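Local coordinates for extracellular solute-binding protein, family 1 (Bifidobacterium longum subsp. infantis ATCC 15697, PDB 3OMB) that probably captures a solute, perhaps a sugar, outside the cell for uptake by an ABC transporter, and carries a bound magnesium ion, at residues 177-182 / 192-197; 214-219 / 224-229; 374-379 / 428-433; 388-393 / 407-412; 484-489 / 512-517. One frame throughout, in Å; residues are numbered along the deposited sequence.

All five contacts are small, and no direct hydrogen bond crosses any. Contacts 1 and 4 rest on apolar packing, between consecutive helices and between a helix and the turn before a strand. Contact 5, at two helix ends, sets aliphatic side chains against backbone and a carboxylate. Contact 2 adds a bridging water; in contact 3 a glutamate's oxygens bond to residues outside it. Contact 4 is the most buried; the others are partly exposed. Contacts 3 and 4 share a small sheet, their nearest atoms about 5 Å apart. Contacts 2 and 5 touch where Gly218 O meets Phe487 CB at 3.3 Å. The centre of contact 1 lies about 31 Å from that of the chain, near the magnesium site.

Contact 1: 177-182 / 192-197; sequences LGLQVP and LKAFKT
The ring of Phe195 receives CD1 of Leu177 at its edge, in the ring plane, with Leu177 CD1 3.9 Å from Phe195 CD1. Trp173 makes an edge-to-face pair with this ring, and Leu174 also packs on it. The contact joins two consecutive helices: after helix 171-177 the chain leaves helical geometry at Gly178, in a Schellman motif with positive phi (69°), and returns through a loop to helix 185-197. Both leucines of the turn reach the same side of the second helix. The side-chain packing is apolar, and Leu177 CD1 also lies 3.8 Å from Ala194 O; no hydrogen bond joins the segments. Leu177 sets its CG beside the backbone N, anti to the carbonyl carbon (chi1 -60°), and from there a single methyl, CD1, serves both Phe195 and Ala194. Ala194 has only its CB to offer, yet that one carbon is shared by two leucines, lying 4.0 Å from Leu177 CD1. The helix runs on toward the magnesium loop: the side chain of Phe195 lies about 5 Å from that of Glu208, a ligand of the metal, and about 9 Å from the ion itself. From the loop, Leu179 completes the cluster, its CD1 resting 3.8 Å from Ala194 CB.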
# COMPACT_ATOMS: atom_id res chain seq x y z
N LEU A 177 -2.70 26.08 -22.52
CA LEU A 177 -2.63 25.63 -23.90
C LEU A 177 -4.02 25.50 -24.51
O LEU A 177 -4.13 25.17 -25.66
CB LEU A 177 -1.85 24.31 -24.02
CG LEU A 177 -0.39 24.35 -23.53
CD1 LEU A 177 0.27 22.98 -23.75
CD2 LEU A 177 0.46 25.50 -24.17
N GLY A 178 -5.06 25.76 -23.73
CA GLY A 178 -6.44 25.65 -24.23
C GLY A 178 -6.88 24.22 -24.52
O GLY A 178 -7.56 23.97 -25.52
N LEU A 179 -6.51 23.28 -23.65
CA LEU A 179 -6.77 21.85 -23.85
C LEU A 179 -7.61 21.31 -22.72
O LEU A 179 -7.63 21.90 -21.64
CB LEU A 179 -5.45 21.05 -23.85
CG LEU A 179 -4.34 21.38 -24.85
CD1 LEU A 179 -3.08 20.63 -24.43
CD2 LEU A 179 -4.76 21.03 -26.29
N GLN A 180 -8.32 20.21 -22.97
CA GLN A 180 -9.12 19.55 -21.93
C GLN A 180 -8.38 18.33 -21.37
O GLN A 180 -7.45 17.82 -22.00
CB GLN A 180 -10.50 19.14 -22.47
CG GLN A 180 -11.53 20.29 -22.51
CD GLN A 180 -12.59 20.12 -23.59
OE1 GLN A 180 -13.06 21.11 -24.18
NE2 GLN A 180 -12.99 18.89 -23.86
N VAL A 181 -8.79 17.91 -20.18
CA VAL A 181 -8.34 16.66 -19.57
C VAL A 181 -8.67 15.54 -20.56
O VAL A 181 -9.83 15.44 -20.98
CB VAL A 181 -9.08 16.41 -18.21
CG1 VAL A 181 -8.75 15.02 -17.64
CG2 VAL A 181 -8.70 17.48 -17.20
N PRO A 182 -7.66 14.72 -20.96
CA PRO A 182 -7.93 13.71 -21.99
C PRO A 182 -8.68 12.52 -21.43
O PRO A 182 -8.50 12.16 -20.26
CB PRO A 182 -6.54 13.26 -22.43
CG PRO A 182 -5.64 13.52 -21.25
CD PRO A 182 -6.24 14.74 -20.54
N LEU A 192 0.12 15.16 -24.48
CA LEU A 192 1.55 15.07 -24.18
C LEU A 192 2.42 15.70 -25.27
O LEU A 192 3.47 16.26 -24.95
CB LEU A 192 2.00 13.62 -23.91
CG LEU A 192 1.25 12.93 -22.78
CD1 LEU A 192 1.50 11.42 -22.78
CD2 LEU A 192 1.61 13.61 -21.45
N LYS A 193 2.02 15.58 -26.54
CA LYS A 193 2.78 16.20 -27.61
C LYS A 193 2.74 17.71 -27.48
O LYS A 193 3.75 18.37 -27.72
CB LYS A 193 2.29 15.77 -29.00
CG LYS A 193 2.52 14.30 -29.31
CD LYS A 193 1.88 13.95 -30.66
CE LYS A 193 2.14 12.49 -31.02
NZ LYS A 193 1.78 12.26 -32.45
N ALA A 194 1.59 18.26 -27.09
CA ALA A 194 1.46 19.70 -26.76
C ALA A 194 2.33 20.11 -25.56
O ALA A 194 3.05 21.11 -25.64
CB ALA A 194 -0.01 20.09 -26.54
N PHE A 195 2.33 19.34 -24.47
CA PHE A 195 3.30 19.61 -23.38
C PHE A 195 4.76 19.62 -23.86
O PHE A 195 5.58 20.42 -23.40
CB PHE A 195 3.18 18.60 -22.23
CG PHE A 195 1.88 18.67 -21.46
CD1 PHE A 195 1.00 19.76 -21.62
CD2 PHE A 195 1.55 17.66 -20.55
CE1 PHE A 195 -0.20 19.83 -20.90
CE2 PHE A 195 0.35 17.70 -19.83
CZ PHE A 195 -0.52 18.81 -19.99
N LYS A 196 5.08 18.70 -24.77
CA LYS A 196 6.43 18.54 -25.29
C LYS A 196 6.90 19.77 -26.06
O LYS A 196 8.02 20.26 -25.80
CB LYS A 196 6.48 17.28 -26.17
CG LYS A 196 7.79 16.99 -26.92
CD LYS A 196 8.81 16.40 -25.99
CE LYS A 196 10.12 16.01 -26.73
NZ LYS A 196 11.04 15.45 -25.72
N THR A 197 6.04 20.30 -26.93
CA THR A 197 6.45 21.26 -27.96
C THR A 197 5.98 22.71 -27.79
O THR A 197 6.48 23.61 -28.47
CB THR A 197 5.99 20.78 -29.36
OG1 THR A 197 6.43 21.71 -30.34
CG2 THR A 197 4.49 20.72 -29.43

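Contact 2: 214-219 / 224-229; sequences KKLEGS and YSPMLL
Water 1 joins the two segments: it accepts from Lys214 N at 2.8 Å and donates to Tyr224 O at 2.7 Å. No direct hydrogen bond spans the gap, so this water supplies the polar link between the backbones. Beside it the Lys214 side chain lies obliquely across Tyr224, its CD 3.8 Å from Tyr224 CB. A bend at chi3 (68°) turns the end of the lysine, and NZ is held by a hydrogen bond to Trp223 O, one residue before the second segment. Both segments are parts of the long loop between strands 209-211 and 248-251, which doubles back here and enters a 3-10 turn at Pro226. Ser225 prepares that turn as an ST turn, its OG accepting from Met227 N at 3.1 Å. Pro226 touches the first segment through two ring carbons, with CD 3.6 Å from Lys214 O and CG 3.7 Å from Leu216 CD2. An alanine here lacks CG and CD, which would probably open a gap beside Leu216 CD2 and leave the start of the turn less rigid. Leu216 also packs on Met491 and Thr494 of helix 490-500, while selenomethionine Met227 touches Met498 of that helix.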
# COMPACT_ATOMS: atom_id res chain seq x y z
N LYS A 214 7.86 5.66 -13.28
CA LYS A 214 8.80 4.94 -12.44
C LYS A 214 9.43 3.74 -13.15
O LYS A 214 8.76 3.06 -13.96
CB LYS A 214 8.09 4.44 -11.17
CG LYS A 214 7.79 5.53 -10.16
CD LYS A 214 7.00 5.07 -8.91
CE LYS A 214 7.81 4.14 -7.99
NZ LYS A 214 7.07 3.72 -6.71
N LYS A 215 10.69 3.45 -12.83
CA LYS A 215 11.33 2.25 -13.33
C LYS A 215 10.60 1.04 -12.75
O LYS A 215 9.94 1.14 -11.72
CB LYS A 215 12.83 2.22 -13.01
CG LYS A 215 13.23 1.95 -11.55
CD LYS A 215 14.75 1.78 -11.50
CE LYS A 215 15.26 1.19 -10.20
NZ LYS A 215 15.31 2.21 -9.12
N LEU A 216 10.68 -0.08 -13.45
CA LEU A 216 10.08 -1.33 -12.97
C LEU A 216 10.99 -1.95 -11.90
O LEU A 216 12.21 -1.84 -11.99
CB LEU A 216 9.88 -2.29 -14.13
CG LEU A 216 8.98 -1.81 -15.27
CD1 LEU A 216 8.65 -2.99 -16.19
CD2 LEU A 216 7.66 -1.16 -14.78
N GLU A 217 10.40 -2.54 -10.87
CA GLU A 217 11.14 -3.38 -9.92
C GLU A 217 11.12 -4.81 -10.40
O GLU A 217 10.14 -5.25 -11.03
CB GLU A 217 10.51 -3.30 -8.53
CG GLU A 217 10.91 -2.04 -7.76
CD GLU A 217 12.34 -2.12 -7.25
OE1 GLU A 217 12.97 -3.20 -7.33
OE2 GLU A 217 12.83 -1.09 -6.76
N GLY A 218 12.19 -5.55 -10.08
CA GLY A 218 12.39 -6.91 -10.59
C GLY A 218 11.31 -7.90 -10.20
O GLY A 218 10.91 -8.73 -11.03
N SER A 219 10.84 -7.83 -8.95
CA SER A 219 9.98 -8.88 -8.40
C SER A 219 8.47 -8.57 -8.14
O SER A 219 7.72 -9.46 -7.68
CB SER A 219 10.62 -9.44 -7.13
OG SER A 219 10.74 -8.39 -6.18
N TYR A 224 2.40 3.31 -7.82
CA TYR A 224 2.52 4.30 -8.87
C TYR A 224 3.13 3.67 -10.13
O TYR A 224 3.67 4.38 -10.97
CB TYR A 224 3.27 5.57 -8.39
CG TYR A 224 2.90 6.04 -6.99
CD1 TYR A 224 1.55 6.20 -6.61
CD2 TYR A 224 3.89 6.34 -6.05
CE1 TYR A 224 1.20 6.62 -5.32
CE2 TYR A 224 3.54 6.78 -4.73
CZ TYR A 224 2.19 6.91 -4.40
OH TYR A 224 1.81 7.32 -3.15
N SER A 225 3.01 2.35 -10.26
CA SER A 225 3.53 1.64 -11.43
C SER A 225 2.96 2.20 -12.71
O SER A 225 1.76 2.57 -12.75
CB SER A 225 3.18 0.15 -11.34
OG SER A 225 3.61 -0.54 -12.51
N PRO A 226 3.79 2.25 -13.78
CA PRO A 226 3.25 2.60 -15.10
C PRO A 226 2.13 1.66 -15.55
O PRO A 226 1.26 2.07 -16.34
CB PRO A 226 4.47 2.49 -16.04
CG PRO A 226 5.55 1.80 -15.26
CD PRO A 226 5.26 2.07 -13.81
N MSE A 227 2.12 0.42 -15.03
CA MSE A 227 1.05 -0.55 -15.29
C MSE A 227 -0.33 -0.17 -14.73
O MSE A 227 -1.32 -0.90 -14.93
CB MSE A 227 1.47 -1.93 -14.79
CG MSE A 227 2.88 -2.31 -15.22
SE MSE A 227 3.20 -2.16 -17.13
CE MSE A 227 4.02 -0.44 -17.40
N LEU A 228 -0.43 0.97 -14.05
CA LEU A 228 -1.74 1.51 -13.69
C LEU A 228 -2.58 1.82 -14.93
O LEU A 228 -3.82 1.96 -14.83
CB LEU A 228 -1.61 2.76 -12.82
CG LEU A 228 -1.30 2.52 -11.35
CD1 LEU A 228 -0.87 3.82 -10.69
CD2 LEU A 228 -2.55 1.92 -10.65
N LEU A 229 -1.93 1.93 -16.08
CA LEU A 229 -2.67 2.10 -17.33
C LEU A 229 -3.46 0.87 -17.72
O LEU A 229 -4.30 0.95 -18.65
CB LEU A 229 -1.74 2.50 -18.48
CG LEU A 229 -1.46 3.98 -18.72
CD1 LEU A 229 -0.87 4.14 -20.13
CD2 LEU A 229 -2.68 4.87 -18.54
O HOH W 1 5.05 5.37 -13.01

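Contact 3: 374-379 / 428-433; sequences YSEKYS and DEATIK
Van der Waals contact across these segments is slight and comes from Glu376, whose carboxylate reaches Ala430: Glu376 OE2 lies 3.9 Å from Ala430 CB. The glutamate chain is nearly straight, with CG anti to the backbone N (chi1 -177°) and the next bond also extended, and this carries the carboxylate from the first turn of its helix across to the other segment. Its second oxygen brushes Glu429, OE1 standing 4.5 Å from Glu429 CG.

The polar bonds that hold this carboxylate come from neither segment. Glu376 OE2 is hydrogen-bonded to Tyr399 OH and OE1 to His397 ND1, so both oxygens have a partner and the rotation of the group is probably fixed. These partners place the contact in the fold: helix 376-384 lies beside the three-stranded sheet of 391-395, 398-401 and 431-433, and Thr431, next after Ala430, forms backbone hydrogen bonds with His397 and Tyr399. The residues that bind the carboxylate therefore also pair with the strand that begins right after Ala430.

Electrostatically the pair is less favourable. Glu376 OE1 and Glu429 OE2 are 4.7 Å apart, close enough that like charges, if both are ionised, would probably disfavour one another, although Glu429 OE1 has its own hydrogen bond to Gln134 NE2.

Within the first segment the bonds belong to the helix start. Ser375 is the N-cap, its OG accepting a weak bond from Tyr378 N at 3.5 Å, and Ser379 N closes the first turn on Ser375 O at 2.8 Å.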
# COMPACT_ATOMS: atom_id res chain seq x y z
N TYR A 374 -5.81 -1.66 20.73
CA TYR A 374 -6.97 -1.50 19.85
C TYR A 374 -8.07 -0.55 20.37
O TYR A 374 -9.08 -0.34 19.69
CB TYR A 374 -7.53 -2.88 19.44
CG TYR A 374 -6.66 -3.55 18.38
CD1 TYR A 374 -5.41 -4.10 18.71
CD2 TYR A 374 -7.07 -3.62 17.04
CE1 TYR A 374 -4.61 -4.71 17.74
CE2 TYR A 374 -6.26 -4.23 16.06
CZ TYR A 374 -5.04 -4.77 16.41
OH TYR A 374 -4.25 -5.38 15.45
N SER A 375 -7.87 0.05 21.53
CA SER A 375 -8.79 1.11 21.95
C SER A 375 -8.51 2.41 21.19
O SER A 375 -7.41 2.63 20.70
CB SER A 375 -8.68 1.38 23.46
OG SER A 375 -7.47 2.06 23.73
N GLU A 376 -9.53 3.26 21.12
CA GLU A 376 -9.44 4.49 20.37
C GLU A 376 -8.32 5.38 20.94
O GLU A 376 -7.51 5.96 20.18
CB GLU A 376 -10.79 5.23 20.43
CG GLU A 376 -10.80 6.50 19.59
CD GLU A 376 -12.16 7.17 19.54
OE1 GLU A 376 -13.19 6.48 19.73
OE2 GLU A 376 -12.20 8.40 19.31
N LYS A 377 -8.25 5.45 22.27
CA LYS A 377 -7.25 6.26 22.93
C LYS A 377 -5.85 5.91 22.47
O LYS A 377 -5.05 6.79 22.14
CB LYS A 377 -7.38 6.13 24.45
CG LYS A 377 -6.19 6.71 25.22
CD LYS A 377 -6.62 7.28 26.56
CE LYS A 377 -6.42 6.26 27.65
NZ LYS A 377 -6.96 6.78 28.94
N TYR A 378 -5.52 4.62 22.45
CA TYR A 378 -4.17 4.25 22.08
C TYR A 378 -3.99 4.11 20.57
O TYR A 378 -2.89 4.26 20.08
CB TYR A 378 -3.64 3.06 22.90
CG TYR A 378 -3.53 3.46 24.35
CD1 TYR A 378 -2.60 4.40 24.75
CD2 TYR A 378 -4.41 2.94 25.32
CE1 TYR A 378 -2.50 4.82 26.07
CE2 TYR A 378 -4.31 3.34 26.66
CZ TYR A 378 -3.36 4.29 27.02
OH TYR A 378 -3.25 4.72 28.32
N SER A 379 -5.07 3.88 19.83
CA SER A 379 -4.93 3.75 18.38
C SER A 379 -4.63 5.10 17.75
O SER A 379 -3.75 5.21 16.90
CB SER A 379 -6.13 3.06 17.75
OG SER A 379 -6.15 1.68 18.10
N ASP A 428 -14.75 4.47 12.96
CA ASP A 428 -15.44 5.42 12.08
C ASP A 428 -16.01 6.61 12.84
O ASP A 428 -16.20 7.69 12.26
CB ASP A 428 -16.56 4.76 11.30
CG ASP A 428 -16.05 3.89 10.17
OD1 ASP A 428 -14.82 3.93 9.87
OD2 ASP A 428 -16.88 3.15 9.59
N GLU A 429 -16.28 6.41 14.12
CA GLU A 429 -16.85 7.49 14.92
C GLU A 429 -15.80 8.58 15.23
O GLU A 429 -16.16 9.66 15.66
CB GLU A 429 -17.60 6.96 16.17
CG GLU A 429 -16.77 6.08 17.10
CD GLU A 429 -16.75 4.56 16.73
OE1 GLU A 429 -17.07 4.15 15.58
OE2 GLU A 429 -16.37 3.77 17.65
N ALA A 430 -14.51 8.31 14.98
CA ALA A 430 -13.46 9.31 15.21
C ALA A 430 -13.34 10.30 14.06
O ALA A 430 -13.30 9.91 12.90
CB ALA A 430 -12.14 8.66 15.45
N THR A 431 -13.29 11.59 14.41
CA THR A 431 -13.08 12.68 13.47
C THR A 431 -11.75 13.34 13.83
O THR A 431 -11.58 13.85 14.94
CB THR A 431 -14.23 13.75 13.50
OG1 THR A 431 -15.48 13.10 13.26
CG2 THR A 431 -14.02 14.84 12.42
N ILE A 432 -10.81 13.27 12.89
CA ILE A 432 -9.49 13.89 13.03
C ILE A 432 -9.37 15.08 12.07
O ILE A 432 -9.49 14.92 10.85
CB ILE A 432 -8.37 12.88 12.73
CG1 ILE A 432 -8.43 11.70 13.72
CG2 ILE A 432 -7.01 13.56 12.81
CD1 ILE A 432 -7.64 10.48 13.32
N LYS A 433 -9.14 16.27 12.63
CA LYS A 433 -8.90 17.48 11.85
C LYS A 433 -7.39 17.73 11.67
O LYS A 433 -6.62 17.59 12.62
CB LYS A 433 -9.59 18.66 12.55
CG LYS A 433 -9.28 20.04 12.00
CD LYS A 433 -10.01 21.14 12.80
CE LYS A 433 -9.77 22.52 12.19
NZ LYS A 433 -10.01 23.63 13.17

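Contact 4: 388-393 / 407-412; sequences GKAITK and SQLTGD
Leu409 gives the contact more surface than any other residue, and a single methyl, CD1, does the touching for both of its partners. The side chain leaves helix 403-411 with CG beside the backbone N, anti to the carbonyl carbon (chi1 -71°), and presents CD1 to the turn that precedes strand 391-395. Two neighbouring residues of that turn receive it.

Lys389 has the second-largest share, and it contributes through its aliphatic stem. Its CG lies 4.0 Å from Leu409 CD1 and its CE 4.2 Å from the same methyl. CG is placed anti to the backbone N (chi1 -175°), and the bend at chi2 (65°) brings CE back to that methyl, while the two side chains pass at a slant to one another. The lysine covers part of the leucine with its methylenes.

Ala390 completes the group from the backbone side, its CB 4.2 Å from Leu409 CD1. The alanine is buried, and its CB points at the helix. These distances are those of ordinary apolar packing, with no hydrogen bond between the segments.

Pro416, in the loop beyond the helix, touches both Lys389 and Leu409, while Leu406, one turn back in the helix, touches Ala390. Strand 391-395 pairs antiparallel with strand 398-401 as an edge of the small three-stranded sheet; a backbone hydrogen bond ties Ala390 to Asp402, and helix 403-411 follows at once, packing back against the turn that leads into the hairpin's first strand.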
# COMPACT_ATOMS: atom_id res chain seq x y z
N GLY A 388 -1.50 16.32 23.47
CA GLY A 388 -0.75 17.47 23.96
C GLY A 388 0.53 17.75 23.20
O GLY A 388 1.09 18.83 23.32
N LYS A 389 1.01 16.77 22.44
CA LYS A 389 2.27 16.91 21.68
C LYS A 389 1.95 17.55 20.32
O LYS A 389 1.98 18.77 20.22
CB LYS A 389 2.96 15.55 21.54
CG LYS A 389 4.32 15.54 20.89
CD LYS A 389 5.34 16.28 21.73
CE LYS A 389 6.72 15.73 21.49
NZ LYS A 389 7.66 16.24 22.51
N ALA A 390 1.60 16.76 19.31
CA ALA A 390 1.20 17.32 18.03
C ALA A 390 -0.28 17.15 17.73
O ALA A 390 -0.74 17.58 16.68
CB ALA A 390 2.03 16.74 16.89
N ILE A 391 -1.00 16.52 18.64
CA ILE A 391 -2.43 16.30 18.46
C ILE A 391 -3.17 16.59 19.78
O ILE A 391 -2.68 16.26 20.85
CB ILE A 391 -2.73 14.85 17.90
CG1 ILE A 391 -4.20 14.68 17.52
CG2 ILE A 391 -2.31 13.76 18.88
CD1 ILE A 391 -4.56 13.28 16.99
N THR A 392 -4.33 17.23 19.70
CA THR A 392 -5.10 17.50 20.91
C THR A 392 -6.49 16.87 20.80
O THR A 392 -7.13 16.93 19.74
CB THR A 392 -5.22 19.03 21.21
OG1 THR A 392 -6.02 19.64 20.21
CG2 THR A 392 -3.86 19.72 21.21
N LYS A 393 -6.95 16.26 21.88
CA LYS A 393 -8.29 15.68 21.96
C LYS A 393 -9.25 16.82 22.29
O LYS A 393 -9.17 17.40 23.36
CB LYS A 393 -8.31 14.61 23.06
CG LYS A 393 -9.54 13.71 23.13
CD LYS A 393 -9.42 12.82 24.39
CE LYS A 393 -10.48 11.72 24.45
NZ LYS A 393 -11.82 12.20 24.05
N SER A 407 5.21 18.29 11.30
CA SER A 407 6.26 18.42 10.27
C SER A 407 7.64 18.67 10.89
O SER A 407 8.64 18.10 10.46
CB SER A 407 5.93 19.56 9.30
OG SER A 407 4.92 19.20 8.37
N GLN A 408 7.67 19.52 11.92
CA GLN A 408 8.90 19.80 12.62
C GLN A 408 9.45 18.52 13.27
O GLN A 408 10.64 18.20 13.12
CB GLN A 408 8.69 20.86 13.69
CG GLN A 408 10.02 21.48 14.14
CD GLN A 408 10.20 21.49 15.65
OE1 GLN A 408 10.01 20.47 16.33
NE2 GLN A 408 10.61 22.65 16.17
N LEU A 409 8.58 17.80 13.98
CA LEU A 409 8.98 16.56 14.64
C LEU A 409 9.51 15.53 13.64
O LEU A 409 10.56 14.95 13.87
CB LEU A 409 7.82 15.98 15.47
CG LEU A 409 7.49 16.77 16.75
CD1 LEU A 409 6.16 16.30 17.37
CD2 LEU A 409 8.62 16.73 17.80
N THR A 410 8.78 15.34 12.53
CA THR A 410 9.17 14.47 11.40
C THR A 410 10.51 14.84 10.80
O THR A 410 11.35 13.97 10.58
CB THR A 410 8.14 14.54 10.26
OG1 THR A 410 6.85 14.15 10.75
CG2 THR A 410 8.54 13.62 9.10
N GLY A 411 10.70 16.13 10.51
CA GLY A 411 11.99 16.62 10.04
C GLY A 411 13.14 16.29 10.97
O GLY A 411 14.24 15.95 10.52
N ASP A 412 12.89 16.38 12.28
CA ASP A 412 13.92 16.10 13.31
C ASP A 412 14.08 14.61 13.63
O ASP A 412 14.73 14.26 14.62
CB ASP A 412 13.60 16.88 14.61
CG ASP A 412 13.99 18.37 14.56
OD1 ASP A 412 13.54 19.11 15.46
OD2 ASP A 412 14.75 18.80 13.65

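Contact 5: 484-489 / 512-517; sequences AEIFNT and KQLDSI
Ile517 drives its CD1 methyl against the backbone of the opposite helix end, 3.5 Å from Glu485 O and 4.1 Å from Ile486 N. Its CG1 sits between the backbone N and the carbonyl carbon (chi1 58°), the crowded position, and this sends CD1 toward the other segment. Glu485 crosses the isoleucine at a slant and folds over its base: Glu485 CB lies 3.9 Å from Ile517 CD1, and OE1 is 3.7 Å from Ile517 CB. Bent at chi2, the glutamate lays its carboxylate along aliphatic carbons, here without any hydrogen bond to the other segment.

Deeper in, Leu514 reaches across with CD2, which stands 4.0 Å from Ile486 O and 4.5 Å from Ile486 CG2. The Ile486 carbonyl itself is engaged by Thr490 OG1.

Further out, local bonds hold the end of helix 503-516 in shape. Ser516 OG donates to Gln513 O at 2.9 Å, with the donor tilted 27° from the carbonyl plane, and Ile517 N reaches back to Leu514 O. Leu519 of the next helix, 519-534, packs on both Ile486 and Leu514, and Leu259 touches the same two residues from a loop.

This is packing within an all-helical C-terminal run: the C-terminal part of helix 473-486 meets that of helix 503-516 and the residue after it, Ile517, with helix 490-500 between them in sequence and helix 519-534 closing over their shared apolar side.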
# COMPACT_ATOMS: atom_id res chain seq x y z
N ALA A 484 9.79 -16.47 -8.43
CA ALA A 484 11.21 -16.27 -8.72
C ALA A 484 11.49 -16.62 -10.18
O ALA A 484 12.32 -15.99 -10.81
CB ALA A 484 12.10 -17.09 -7.78
N GLU A 485 10.78 -17.61 -10.73
CA GLU A 485 10.92 -17.92 -12.15
C GLU A 485 10.15 -16.93 -13.03
O GLU A 485 10.68 -16.48 -14.03
CB GLU A 485 10.54 -19.39 -12.46
CG GLU A 485 11.13 -20.41 -11.45
CD GLU A 485 11.57 -21.75 -12.06
OE1 GLU A 485 10.91 -22.23 -13.03
OE2 GLU A 485 12.58 -22.33 -11.55
N ILE A 486 8.93 -16.56 -12.63
CA ILE A 486 8.11 -15.61 -13.41
C ILE A 486 8.82 -14.25 -13.51
O ILE A 486 8.98 -13.67 -14.59
CB ILE A 486 6.69 -15.45 -12.77
CG1 ILE A 486 5.89 -16.75 -12.90
CG2 ILE A 486 5.92 -14.24 -13.35
CD1 ILE A 486 4.74 -16.89 -11.87
N PHE A 487 9.28 -13.75 -12.38
CA PHE A 487 9.95 -12.48 -12.36
C PHE A 487 11.50 -12.62 -12.49
O PHE A 487 12.25 -11.79 -11.99
CB PHE A 487 9.50 -11.69 -11.13
CG PHE A 487 8.02 -11.37 -11.15
CD1 PHE A 487 7.54 -10.30 -11.88
CD2 PHE A 487 7.12 -12.15 -10.44
CE1 PHE A 487 6.19 -10.00 -11.91
CE2 PHE A 487 5.76 -11.86 -10.47
CZ PHE A 487 5.30 -10.77 -11.20
N ASN A 488 11.96 -13.67 -13.17
CA ASN A 488 13.36 -13.78 -13.57
C ASN A 488 13.69 -12.77 -14.68
O ASN A 488 14.66 -12.03 -14.56
CB ASN A 488 13.69 -15.23 -14.03
CG ASN A 488 15.17 -15.43 -14.40
OD1 ASN A 488 16.07 -14.86 -13.77
ND2 ASN A 488 15.41 -16.25 -15.41
N THR A 489 12.87 -12.73 -15.75
CA THR A 489 13.10 -11.83 -16.89
C THR A 489 11.89 -10.97 -17.33
O THR A 489 12.03 -10.15 -18.25
CB THR A 489 13.63 -12.57 -18.16
OG1 THR A 489 12.62 -13.48 -18.64
CG2 THR A 489 14.96 -13.33 -17.90
N LYS A 512 4.20 -18.48 -23.73
CA LYS A 512 4.40 -19.92 -23.59
C LYS A 512 5.49 -20.23 -22.56
O LYS A 512 5.37 -21.18 -21.77
CB LYS A 512 4.71 -20.57 -24.95
CG LYS A 512 3.62 -20.26 -25.98
CD LYS A 512 3.14 -21.48 -26.78
CE LYS A 512 3.85 -21.59 -28.09
NZ LYS A 512 5.24 -22.08 -27.89
N GLN A 513 6.54 -19.42 -22.56
CA GLN A 513 7.63 -19.57 -21.60
C GLN A 513 7.18 -19.32 -20.15
O GLN A 513 7.58 -20.06 -19.24
CB GLN A 513 8.81 -18.67 -21.96
CG GLN A 513 9.93 -18.69 -20.93
CD GLN A 513 10.62 -20.04 -20.84
OE1 GLN A 513 10.22 -21.01 -21.48
NE2 GLN A 513 11.68 -20.11 -20.03
N LEU A 514 6.36 -18.30 -19.94
CA LEU A 514 5.78 -18.05 -18.60
C LEU A 514 4.88 -19.21 -18.15
O LEU A 514 4.94 -19.63 -17.00
CB LEU A 514 5.02 -16.72 -18.52
CG LEU A 514 5.80 -15.39 -18.53
CD1 LEU A 514 4.85 -14.25 -18.20
CD2 LEU A 514 6.98 -15.40 -17.55
N ASP A 515 4.07 -19.73 -19.07
CA ASP A 515 3.17 -20.85 -18.76
C ASP A 515 3.94 -22.15 -18.51
O ASP A 515 3.47 -23.03 -17.77
CB ASP A 515 2.14 -21.04 -19.88
CG ASP A 515 1.12 -19.92 -19.93
OD1 ASP A 515 0.97 -19.17 -18.95
OD2 ASP A 515 0.46 -19.76 -20.98
N SER A 516 5.12 -22.25 -19.10
CA SER A 516 5.94 -23.46 -18.98
C SER A 516 6.69 -23.49 -17.65
O SER A 516 7.20 -24.53 -17.25
CB SER A 516 6.95 -23.55 -20.12
OG SER A 516 8.13 -22.84 -19.77
N ILE A 517 6.79 -22.34 -16.98
CA ILE A 517 7.56 -22.31 -15.73
C ILE A 517 6.68 -22.05 -14.51
O ILE A 517 7.18 -21.65 -13.44
CB ILE A 517 8.69 -21.31 -15.79
CG1 ILE A 517 8.13 -19.91 -16.09
CG2 ILE A 517 9.76 -21.78 -16.83
CD1 ILE A 517 9.16 -18.82 -16.06